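Local coordinates for teichoic acid biosynthesis protein F (Staphylococcus epidermidis, PDB 3L7I), which belongs to the teichoic acid biosynthesis proteins and carries a C-terminal region of the GT-B glycosyltransferase type, at residues 532-537 with 599-604; 560-565 with 581-586; 564-569 with 591-596; 663-668 with 674-679. All blocks are in the same frame, centred on the assembly; numbering follows the deposited sequence.

Interaction 1. Residues 532-537 with 599-604; sequences LNLPSD and FAIDVS
Leu532 and Leu534 lie against Val603 and Ile601, where the loop after helix 522-531 meets strand 600-602, an outermost strand of the six-stranded parallel sheet in a Rossmann-like domain of the GT-B fold. The contact across the segments is apolar. Leu532 reaches over with one methyl, CD2, which lies 3.8 Å from Val603 CG2; of the two valine branches it is CG2, anti to the backbone N, that meets the leucine. Further along, Leu534 CD2 packs at 3.8 Å against Ile601 CG1, the two side chains running at a slant to each other. Branched aliphatic residues suit the place, since Leu534 also packs on Val578, and Ile601 and Val603 on Leu580, of the neighbouring strand 577-581, and Leu612 of helix 609-614 touches both Leu532 and Val603.

A backbone turn ends the helix on the leucine side. Asn533 leaves helical geometry with a positive phi of 59° in a Schellman motif, a conformation asparagine tolerates well, after which Leu534 lies against the sheet.

Polar bonds fix the exit from the strand. Asp602 forms an Asx turn, its OD1 gripped twice by Ser604, while OD2 bonds to Ser588. The backbone N of Ser604 meets Asp602 OD1 at 2.9 Å, almost in line with the C-O bond, and Ser604 OG reaches the syn lone pair of Asp602 OD1 at 2.7 Å.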
# COMPACT_ATOMS: atom_id res chain seq x y z
N LEU A 532 7.62 -60.74 2.49
CA LEU A 532 7.13 -60.71 3.88
C LEU A 532 7.74 -61.79 4.82
O LEU A 532 7.41 -61.83 6.01
CB LEU A 532 5.61 -60.80 3.92
CG LEU A 532 4.85 -59.65 3.26
CD1 LEU A 532 3.43 -60.06 2.89
CD2 LEU A 532 4.85 -58.40 4.12
N ASN A 533 8.63 -62.63 4.28
CA ASN A 533 9.28 -63.70 5.04
C ASN A 533 8.32 -64.70 5.67
O ASN A 533 8.52 -65.18 6.78
CB ASN A 533 10.21 -63.13 6.10
CG ASN A 533 11.16 -62.10 5.53
OD1 ASN A 533 12.12 -62.43 4.81
ND2 ASN A 533 10.89 -60.82 5.82
N LEU A 534 7.27 -65.00 4.92
CA LEU A 534 6.23 -65.89 5.39
C LEU A 534 6.64 -67.36 5.27
O LEU A 534 7.15 -67.79 4.23
CB LEU A 534 4.95 -65.62 4.61
CG LEU A 534 4.42 -64.20 4.78
CD1 LEU A 534 3.18 -63.95 3.94
CD2 LEU A 534 4.10 -63.99 6.23
N PRO A 535 6.42 -68.14 6.34
CA PRO A 535 6.46 -69.60 6.33
C PRO A 535 5.83 -70.21 5.07
O PRO A 535 4.95 -69.60 4.47
CB PRO A 535 5.63 -69.96 7.55
CG PRO A 535 5.93 -68.84 8.51
CD PRO A 535 6.22 -67.60 7.69
N SER A 536 6.27 -71.41 4.70
CA SER A 536 5.93 -71.98 3.40
C SER A 536 4.68 -72.86 3.40
O SER A 536 3.91 -72.84 2.45
CB SER A 536 7.12 -72.78 2.84
OG SER A 536 8.31 -72.00 2.82
N ASP A 537 4.50 -73.65 4.45
CA ASP A 537 3.40 -74.61 4.50
C ASP A 537 2.09 -73.96 4.95
O ASP A 537 1.02 -74.56 4.84
CB ASP A 537 3.75 -75.72 5.47
CG ASP A 537 4.11 -75.20 6.86
OD1 ASP A 537 5.05 -74.37 6.96
OD2 ASP A 537 3.45 -75.61 7.84
N PHE A 599 4.17 -65.92 13.45
CA PHE A 599 2.75 -66.19 13.50
C PHE A 599 1.93 -64.98 13.09
O PHE A 599 1.18 -65.05 12.13
CB PHE A 599 2.29 -66.69 14.88
CG PHE A 599 0.79 -66.78 14.99
CD1 PHE A 599 0.06 -67.48 14.04
CD2 PHE A 599 0.11 -66.12 16.00
CE1 PHE A 599 -1.30 -67.54 14.12
CE2 PHE A 599 -1.24 -66.18 16.07
CZ PHE A 599 -1.96 -66.89 15.13
N ALA A 600 2.07 -63.89 13.84
CA ALA A 600 1.40 -62.63 13.52
C ALA A 600 2.41 -61.59 13.05
O ALA A 600 3.27 -61.15 13.82
CB ALA A 600 0.61 -62.12 14.71
N ILE A 601 2.31 -61.21 11.79
CA ILE A 601 3.25 -60.29 11.17
C ILE A 601 2.59 -58.93 11.02
O ILE A 601 1.45 -58.85 10.55
CB ILE A 601 3.61 -60.73 9.73
CG1 ILE A 601 3.52 -62.26 9.57
CG2 ILE A 601 4.92 -60.14 9.29
CD1 ILE A 601 4.40 -63.04 10.52
N ASP A 602 3.28 -57.86 11.39
CA ASP A 602 2.70 -56.54 11.22
C ASP A 602 2.92 -56.08 9.81
O ASP A 602 4.05 -56.04 9.33
CB ASP A 602 3.30 -55.53 12.18
CG ASP A 602 2.57 -54.21 12.16
OD1 ASP A 602 1.87 -53.97 11.16
OD2 ASP A 602 2.68 -53.43 13.13
N VAL A 603 1.84 -55.72 9.14
CA VAL A 603 1.93 -55.45 7.72
C VAL A 603 1.31 -54.09 7.39
O VAL A 603 0.89 -53.84 6.26
CB VAL A 603 1.26 -56.60 6.96
CG1 VAL A 603 -0.26 -56.46 6.99
CG2 VAL A 603 1.77 -56.69 5.56
N SER A 604 1.31 -53.21 8.39
CA SER A 604 0.58 -51.93 8.35
C SER A 604 1.26 -50.91 7.47
O SER A 604 0.62 -49.99 6.98
CB SER A 604 0.47 -51.34 9.75
OG SER A 604 -0.10 -52.26 10.65

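Interaction 2. Residues 560-565 with 581-586; sequences FELKID and LRMHYL
Leu562 pushes its two methyls against the ends of Met583 and Leu581, meeting each of them tip to tip. Its CD2 lies 3.6 Å from Met583 CE, and its CD1 also touches that methyl, so the end of the methionine rests against the fork of the leucine. The same Leu562 CD1 also approaches Leu581 CD1 at 4.0 Å. Met583 gets there by folding: chi2 (-76°) and chi3 (-77°) both bend the chain, bringing the thioether methyl round to the leucine. An unbranched, flexible side chain is well suited to such a fit.

The contact joins a loop to the C-terminal end of strand 577-581, next to the outermost strand 600-602 in the Rossmann-like domain. Leu581 closes strand 577-581, and its backbone bonds to Ile601 and Val603 hold it within the sheet. Leu562 begins a type I beta turn that ends at Asp565, whose N bonds to Leu562 O at 3.1 Å, just before helix 566-573 starts. Beyond Met583, His584 is the N-cap of helix 585-588: its ND1 accepts from Leu586 N at 3.0 Å, with the donor tilted 33° out of the imidazole plane.

Because only methyl groups meet between the two segments, the loop is held here by shape and burial of apolar surface rather than by directional bonds.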
# COMPACT_ATOMS: atom_id res chain seq x y z
N PHE A 560 -4.11 -51.50 24.81
CA PHE A 560 -4.66 -52.77 25.27
C PHE A 560 -4.71 -53.70 24.08
O PHE A 560 -5.05 -53.30 22.97
CB PHE A 560 -6.05 -52.63 25.92
CG PHE A 560 -6.40 -53.80 26.83
CD1 PHE A 560 -6.15 -53.75 28.19
CD2 PHE A 560 -6.97 -54.96 26.30
CE1 PHE A 560 -6.46 -54.83 29.02
CE2 PHE A 560 -7.28 -56.03 27.13
CZ PHE A 560 -7.02 -55.97 28.49
N GLU A 561 -4.33 -54.95 24.33
CA GLU A 561 -4.17 -55.91 23.26
C GLU A 561 -5.43 -56.09 22.43
O GLU A 561 -6.55 -55.86 22.89
CB GLU A 561 -3.74 -57.25 23.84
CG GLU A 561 -4.24 -57.50 25.23
CD GLU A 561 -3.35 -58.48 25.94
OE1 GLU A 561 -2.36 -58.91 25.31
OE2 GLU A 561 -3.62 -58.81 27.11
N LEU A 562 -5.21 -56.52 21.20
CA LEU A 562 -6.27 -56.64 20.22
C LEU A 562 -7.41 -57.47 20.77
O LEU A 562 -7.17 -58.52 21.34
CB LEU A 562 -5.72 -57.25 18.92
CG LEU A 562 -4.44 -56.61 18.39
CD1 LEU A 562 -4.15 -57.10 16.98
CD2 LEU A 562 -4.57 -55.10 18.41
N LYS A 563 -8.64 -57.02 20.60
CA LYS A 563 -9.77 -57.78 21.08
C LYS A 563 -9.82 -59.14 20.39
O LYS A 563 -10.45 -60.07 20.87
CB LYS A 563 -11.07 -57.02 20.86
CG LYS A 563 -11.08 -55.59 21.43
CD LYS A 563 -11.80 -55.52 22.78
CE LYS A 563 -11.52 -54.18 23.49
NZ LYS A 563 -10.09 -54.03 23.93
N ILE A 564 -9.15 -59.28 19.25
CA ILE A 564 -9.21 -60.56 18.54
C ILE A 564 -8.54 -61.74 19.30
O ILE A 564 -8.84 -62.90 19.02
CB ILE A 564 -8.71 -60.46 17.06
CG1 ILE A 564 -9.43 -61.46 16.16
CG2 ILE A 564 -7.18 -60.59 16.96
CD1 ILE A 564 -9.14 -61.28 14.68
N ASP A 565 -7.66 -61.42 20.25
CA ASP A 565 -6.94 -62.42 21.07
C ASP A 565 -5.81 -63.22 20.36
O ASP A 565 -6.00 -64.40 20.04
CB ASP A 565 -7.93 -63.37 21.75
CG ASP A 565 -7.37 -63.97 23.04
OD1 ASP A 565 -8.17 -64.43 23.89
OD2 ASP A 565 -6.12 -63.94 23.21
N LEU A 581 -1.55 -58.55 10.21
CA LEU A 581 -2.26 -57.48 10.89
C LEU A 581 -2.07 -56.14 10.16
O LEU A 581 -0.96 -55.57 10.15
CB LEU A 581 -1.79 -57.34 12.34
CG LEU A 581 -1.75 -58.60 13.21
CD1 LEU A 581 -1.22 -58.29 14.60
CD2 LEU A 581 -3.12 -59.27 13.31
N ARG A 582 -3.14 -55.64 9.56
CA ARG A 582 -3.11 -54.35 8.89
C ARG A 582 -3.85 -53.31 9.71
O ARG A 582 -5.07 -53.17 9.59
CB ARG A 582 -3.71 -54.46 7.49
CG ARG A 582 -3.88 -53.11 6.80
CD ARG A 582 -3.50 -53.15 5.33
NE ARG A 582 -2.12 -52.74 5.16
CZ ARG A 582 -1.74 -51.75 4.36
NH1 ARG A 582 -2.62 -51.09 3.62
NH2 ARG A 582 -0.45 -51.45 4.29
N MET A 583 -3.12 -52.57 10.53
CA MET A 583 -3.72 -51.63 11.47
C MET A 583 -3.47 -50.18 11.10
O MET A 583 -2.57 -49.88 10.33
CB MET A 583 -3.11 -51.87 12.85
CG MET A 583 -2.72 -53.31 13.07
SD MET A 583 -4.22 -54.24 13.38
CE MET A 583 -4.51 -53.74 15.08
N HIS A 584 -4.25 -49.27 11.68
CA HIS A 584 -3.97 -47.84 11.57
C HIS A 584 -2.53 -47.64 12.01
O HIS A 584 -2.01 -48.42 12.80
CB HIS A 584 -4.91 -47.02 12.47
CG HIS A 584 -4.74 -45.53 12.34
ND1 HIS A 584 -3.88 -44.80 13.13
CD2 HIS A 584 -5.35 -44.63 11.52
CE1 HIS A 584 -3.95 -43.52 12.80
NE2 HIS A 584 -4.83 -43.39 11.83
N TYR A 585 -1.88 -46.60 11.49
CA TYR A 585 -0.46 -46.45 11.73
C TYR A 585 -0.17 -46.16 13.20
O TYR A 585 0.87 -46.52 13.70
CB TYR A 585 0.16 -45.38 10.82
CG TYR A 585 0.00 -43.97 11.32
CD1 TYR A 585 0.81 -43.48 12.34
CD2 TYR A 585 -0.95 -43.12 10.77
CE1 TYR A 585 0.66 -42.18 12.81
CE2 TYR A 585 -1.11 -41.82 11.23
CZ TYR A 585 -0.29 -41.36 12.25
OH TYR A 585 -0.43 -40.07 12.72
N LEU A 586 -1.10 -45.50 13.88
CA LEU A 586 -0.94 -45.18 15.30
C LEU A 586 -0.99 -46.45 16.13
O LEU A 586 -0.36 -46.55 17.18
CB LEU A 586 -2.03 -44.22 15.77
CG LEU A 586 -1.91 -42.73 15.45
CD1 LEU A 586 -3.17 -42.02 15.92
CD2 LEU A 586 -0.68 -42.14 16.12

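Interaction 3. Residues 564-569 with 591-596; sequences IDLDNL and LDLSGY
Leu566 lies over one face of the Tyr596 ring, joining the first turn of helix 566-573 to the loop that leads into edge strand 600-602 of the Rossmann-like sheet. This is the tight part. Leu566 CB makes a CH-pi contact, 3.9 Å from the centroid of the Tyr596 ring and 21° off the normal, displaced toward the rim near CZ and CE2. Farther out, Leu566 CD1 meets Leu593 CD2 at 3.7 Å, the two side chains at about a right angle. A leucine serves both partners: its CB meets the ring and its tip reaches an aliphatic neighbour, with Leu593 also packing on Leu581.

The turn presenting the ring is a type II beta turn from Leu593 to Tyr596, closed by Tyr596 N to Leu593 O at 3.1 Å. Gly595 takes a phi of 105°, where a side chain would jam against the preceding carbonyl oxygen.

The surface side is looser. Asp567 lies near the hydroxyl end of the tyrosine, but the angles are too poor for a hydrogen bond; its carboxylate is turned 74° from the ring plane, and Asp567 OD1 stands 3.3 Å from Tyr596 OH at the ring's edge.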
# COMPACT_ATOMS: atom_id res chain seq x y z
N ILE A 564 -9.15 -59.28 19.25
CA ILE A 564 -9.21 -60.56 18.54
C ILE A 564 -8.54 -61.74 19.30
O ILE A 564 -8.84 -62.90 19.02
CB ILE A 564 -8.71 -60.46 17.06
CG1 ILE A 564 -9.43 -61.46 16.16
CG2 ILE A 564 -7.18 -60.59 16.96
CD1 ILE A 564 -9.14 -61.28 14.68
N ASP A 565 -7.66 -61.42 20.25
CA ASP A 565 -6.94 -62.42 21.07
C ASP A 565 -5.81 -63.22 20.36
O ASP A 565 -6.00 -64.40 20.04
CB ASP A 565 -7.93 -63.37 21.75
CG ASP A 565 -7.37 -63.97 23.04
OD1 ASP A 565 -8.17 -64.43 23.89
OD2 ASP A 565 -6.12 -63.94 23.21
N LEU A 566 -4.65 -62.61 20.12
CA LEU A 566 -3.53 -63.31 19.48
C LEU A 566 -3.15 -64.63 20.16
O LEU A 566 -2.95 -65.65 19.50
CB LEU A 566 -2.31 -62.40 19.36
CG LEU A 566 -2.57 -61.24 18.41
CD1 LEU A 566 -1.34 -60.36 18.36
CD2 LEU A 566 -2.99 -61.71 17.00
N ASP A 567 -3.04 -64.62 21.48
CA ASP A 567 -2.79 -65.86 22.21
C ASP A 567 -3.72 -66.99 21.81
O ASP A 567 -3.26 -68.10 21.53
CB ASP A 567 -2.89 -65.64 23.71
CG ASP A 567 -1.55 -65.46 24.34
OD1 ASP A 567 -0.58 -66.13 23.88
OD2 ASP A 567 -1.47 -64.64 25.30
N ASN A 568 -5.02 -66.72 21.81
CA ASN A 568 -5.96 -67.78 21.48
C ASN A 568 -5.68 -68.22 20.07
O ASN A 568 -5.51 -69.42 19.80
CB ASN A 568 -7.42 -67.32 21.60
CG ASN A 568 -8.38 -68.49 21.58
OD1 ASN A 568 -8.27 -69.39 22.40
ND2 ASN A 568 -9.32 -68.49 20.63
N LEU A 569 -5.62 -67.23 19.18
CA LEU A 569 -5.37 -67.46 17.77
C LEU A 569 -4.10 -68.30 17.60
O LEU A 569 -4.09 -69.29 16.87
CB LEU A 569 -5.27 -66.11 17.05
CG LEU A 569 -6.55 -65.53 16.46
CD1 LEU A 569 -6.23 -64.30 15.69
CD2 LEU A 569 -7.18 -66.51 15.52
N LEU A 591 1.55 -51.71 19.00
CA LEU A 591 1.51 -53.16 19.11
C LEU A 591 2.87 -53.78 19.37
O LEU A 591 3.74 -53.71 18.51
CB LEU A 591 1.05 -53.73 17.76
CG LEU A 591 -0.29 -54.41 17.62
CD1 LEU A 591 -0.29 -55.26 16.34
CD2 LEU A 591 -0.56 -55.25 18.86
N ASP A 592 3.05 -54.43 20.52
CA ASP A 592 4.23 -55.26 20.70
C ASP A 592 3.92 -56.70 20.33
O ASP A 592 3.13 -57.35 21.00
CB ASP A 592 4.72 -55.22 22.14
CG ASP A 592 6.01 -56.01 22.35
OD1 ASP A 592 6.82 -56.10 21.39
OD2 ASP A 592 6.21 -56.54 23.47
N LEU A 593 4.55 -57.20 19.27
CA LEU A 593 4.29 -58.56 18.79
C LEU A 593 5.34 -59.60 19.23
O LEU A 593 5.44 -60.67 18.63
CB LEU A 593 4.14 -58.59 17.26
CG LEU A 593 2.89 -57.96 16.68
CD1 LEU A 593 2.66 -58.38 15.25
CD2 LEU A 593 1.70 -58.33 17.54
N SER A 594 6.11 -59.31 20.27
CA SER A 594 7.04 -60.28 20.82
C SER A 594 6.29 -61.47 21.39
O SER A 594 5.35 -61.29 22.15
CB SER A 594 7.86 -59.65 21.91
OG SER A 594 7.93 -58.25 21.70
N GLY A 595 6.70 -62.67 21.04
CA GLY A 595 5.98 -63.87 21.44
C GLY A 595 5.20 -64.47 20.28
O GLY A 595 4.71 -65.59 20.37
N TYR A 596 5.09 -63.72 19.18
CA TYR A 596 4.28 -64.16 18.06
C TYR A 596 5.07 -64.14 16.76
O TYR A 596 4.48 -64.17 15.66
CB TYR A 596 3.03 -63.28 17.91
CG TYR A 596 2.16 -63.21 19.16
CD1 TYR A 596 1.63 -64.37 19.73
CD2 TYR A 596 1.86 -62.00 19.77
CE1 TYR A 596 0.85 -64.33 20.86
CE2 TYR A 596 1.06 -61.94 20.91
CZ TYR A 596 0.56 -63.12 21.44
OH TYR A 596 -0.23 -63.08 22.57

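Interaction 4. Residues 663-668 with 674-679; sequences PGPIYT and AKELKN
Glu676 gives up the most surface here, its carboxylate taking the hydroxyl of Tyr667 as the two side chains cross at about a right angle. Tyr667 OH donates to Glu676 OE2 at 3.0 Å in a weak hydrogen bond. The acceptor sits at the hydroxyl end of the ring, close to the ring plane, and the carboxylate stands at 90° to the aromatic plane. Glu676 reaches this position with CG anti to its backbone N (chi1 -166°), after which a bend at chi2 (94°) curls the carboxylate round; Glu676 CB and CG both come within 3.8 Å of Tyr667 OH.

Tyr667 comes from strand 666-667, the weakly bonded outermost strand of the six-stranded parallel sheet, and Glu676 from helix 670-677, which follows it after a short connection. The pair therefore bridges a beta-alpha unit at the margin of the Rossmann-like domain. A tyrosine suits the strand side: the backbones stay well apart, with Tyr667 CA 10.1 Å from Ala674 CA, its nearest CA in the helical segment, and the long ring carries a polar hydroxyl across to Glu676. Tyr667 is tied to the sheet by backbone bonding to Phe639, and the Glu676 side chain also touches Phe638 on the adjacent strand.

Pro665 adds a small, looser contact. Pro665 CG comes 4.3 Å from Glu676 OE2, and the proline packs as well on Tyr687 in the loop beyond helix 680-686.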
# COMPACT_ATOMS: atom_id res chain seq x y z
N PRO A 663 -20.77 -61.03 2.75
CA PRO A 663 -20.27 -62.30 2.21
C PRO A 663 -19.90 -63.32 3.27
O PRO A 663 -19.58 -64.45 2.91
CB PRO A 663 -18.97 -61.89 1.50
CG PRO A 663 -18.68 -60.50 1.92
CD PRO A 663 -19.69 -60.06 2.92
N GLY A 664 -19.91 -62.92 4.54
CA GLY A 664 -19.53 -63.80 5.62
C GLY A 664 -20.31 -63.53 6.89
O GLY A 664 -21.08 -62.58 6.98
N PRO A 665 -20.07 -64.35 7.91
CA PRO A 665 -20.80 -64.26 9.18
C PRO A 665 -20.37 -63.05 10.04
O PRO A 665 -19.24 -62.60 9.89
CB PRO A 665 -20.39 -65.55 9.90
CG PRO A 665 -19.32 -66.22 9.00
CD PRO A 665 -18.91 -65.24 7.99
N ILE A 666 -21.23 -62.55 10.91
CA ILE A 666 -20.78 -61.53 11.87
C ILE A 666 -20.46 -62.19 13.20
O ILE A 666 -21.28 -62.89 13.76
CB ILE A 666 -21.86 -60.45 12.14
CG1 ILE A 666 -22.24 -59.73 10.84
CG2 ILE A 666 -21.37 -59.47 13.22
CD1 ILE A 666 -23.42 -58.82 10.97
N TYR A 667 -19.26 -61.98 13.71
CA TYR A 667 -18.94 -62.49 15.04
C TYR A 667 -18.75 -61.33 16.00
O TYR A 667 -18.13 -60.34 15.66
CB TYR A 667 -17.68 -63.38 15.00
CG TYR A 667 -17.93 -64.82 14.56
CD1 TYR A 667 -18.30 -65.79 15.48
CD2 TYR A 667 -17.80 -65.19 13.23
CE1 TYR A 667 -18.53 -67.10 15.08
CE2 TYR A 667 -18.02 -66.49 12.83
CZ TYR A 667 -18.39 -67.44 13.75
OH TYR A 667 -18.61 -68.73 13.34
N THR A 668 -19.29 -61.44 17.20
CA THR A 668 -19.05 -60.41 18.20
C THR A 668 -17.97 -60.85 19.20
O THR A 668 -17.26 -60.02 19.76
CB THR A 668 -20.37 -59.98 18.91
OG1 THR A 668 -21.12 -61.14 19.33
CG2 THR A 668 -21.22 -59.16 17.97
N ALA A 674 -12.36 -68.07 15.83
CA ALA A 674 -11.19 -68.96 15.90
C ALA A 674 -11.55 -70.38 15.47
O ALA A 674 -10.93 -70.95 14.59
CB ALA A 674 -10.58 -68.95 17.29
N LYS A 675 -12.57 -70.95 16.10
CA LYS A 675 -12.96 -72.30 15.77
C LYS A 675 -13.30 -72.41 14.29
O LYS A 675 -12.90 -73.35 13.63
CB LYS A 675 -14.13 -72.74 16.66
CG LYS A 675 -13.82 -72.75 18.16
CD LYS A 675 -12.58 -73.61 18.49
CE LYS A 675 -12.46 -73.89 19.99
NZ LYS A 675 -11.29 -74.78 20.30
N GLU A 676 -14.04 -71.43 13.78
CA GLU A 676 -14.47 -71.44 12.38
C GLU A 676 -13.31 -71.50 11.37
O GLU A 676 -13.34 -72.30 10.43
CB GLU A 676 -15.35 -70.21 12.12
CG GLU A 676 -16.14 -70.25 10.83
CD GLU A 676 -17.54 -70.79 11.00
OE1 GLU A 676 -17.68 -71.93 11.51
OE2 GLU A 676 -18.49 -70.08 10.63
N LEU A 677 -12.30 -70.64 11.56
CA LEU A 677 -11.06 -70.65 10.76
C LEU A 677 -10.34 -72.02 10.67
O LEU A 677 -9.58 -72.29 9.72
CB LEU A 677 -10.07 -69.61 11.33
CG LEU A 677 -10.14 -68.14 10.90
CD1 LEU A 677 -11.39 -67.79 10.12
CD2 LEU A 677 -9.99 -67.18 12.10
N LYS A 678 -10.56 -72.88 11.66
CA LYS A 678 -9.88 -74.17 11.70
C LYS A 678 -9.98 -74.83 10.33
O LYS A 678 -9.00 -75.37 9.81
CB LYS A 678 -10.53 -75.08 12.75
CG LYS A 678 -9.55 -75.95 13.50
CD LYS A 678 -8.46 -75.11 14.12
CE LYS A 678 -8.11 -75.62 15.50
NZ LYS A 678 -9.29 -75.45 16.38
N ASN A 679 -11.17 -74.75 9.74
CA ASN A 679 -11.47 -75.40 8.48
C ASN A 679 -12.04 -74.42 7.45
O ASN A 679 -13.26 -74.27 7.32
CB ASN A 679 -12.45 -76.54 8.72
CG ASN A 679 -12.79 -77.30 7.45
OD1 ASN A 679 -12.29 -76.97 6.38
ND2 ASN A 679 -13.63 -78.33 7.58

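All four contacts belong to one Rossmann-like domain of the GT-B fold and border its six-stranded parallel sheet. Interactions 2 and 3 both draw on the turn before helix 566-573, share Ile564 and Asp565, and have centres 9 Å apart; both are nested within the chain loop closed by interaction 1. Strand pairing of Leu581 with Ile601 and Val603 joins interaction 2 to interaction 1, while Leu581, Leu591 and Leu593 make continuous apolar packing with interaction 3. Interaction 4 comes later in the chain, at the other outermost strand, 21 Å from interaction 1 between centres, and touches interaction 3 through Asn568 and Ala674. Interactions 1, 2 and 4 join loops or a helix to strands; interaction 3 joins a helix start to a loop.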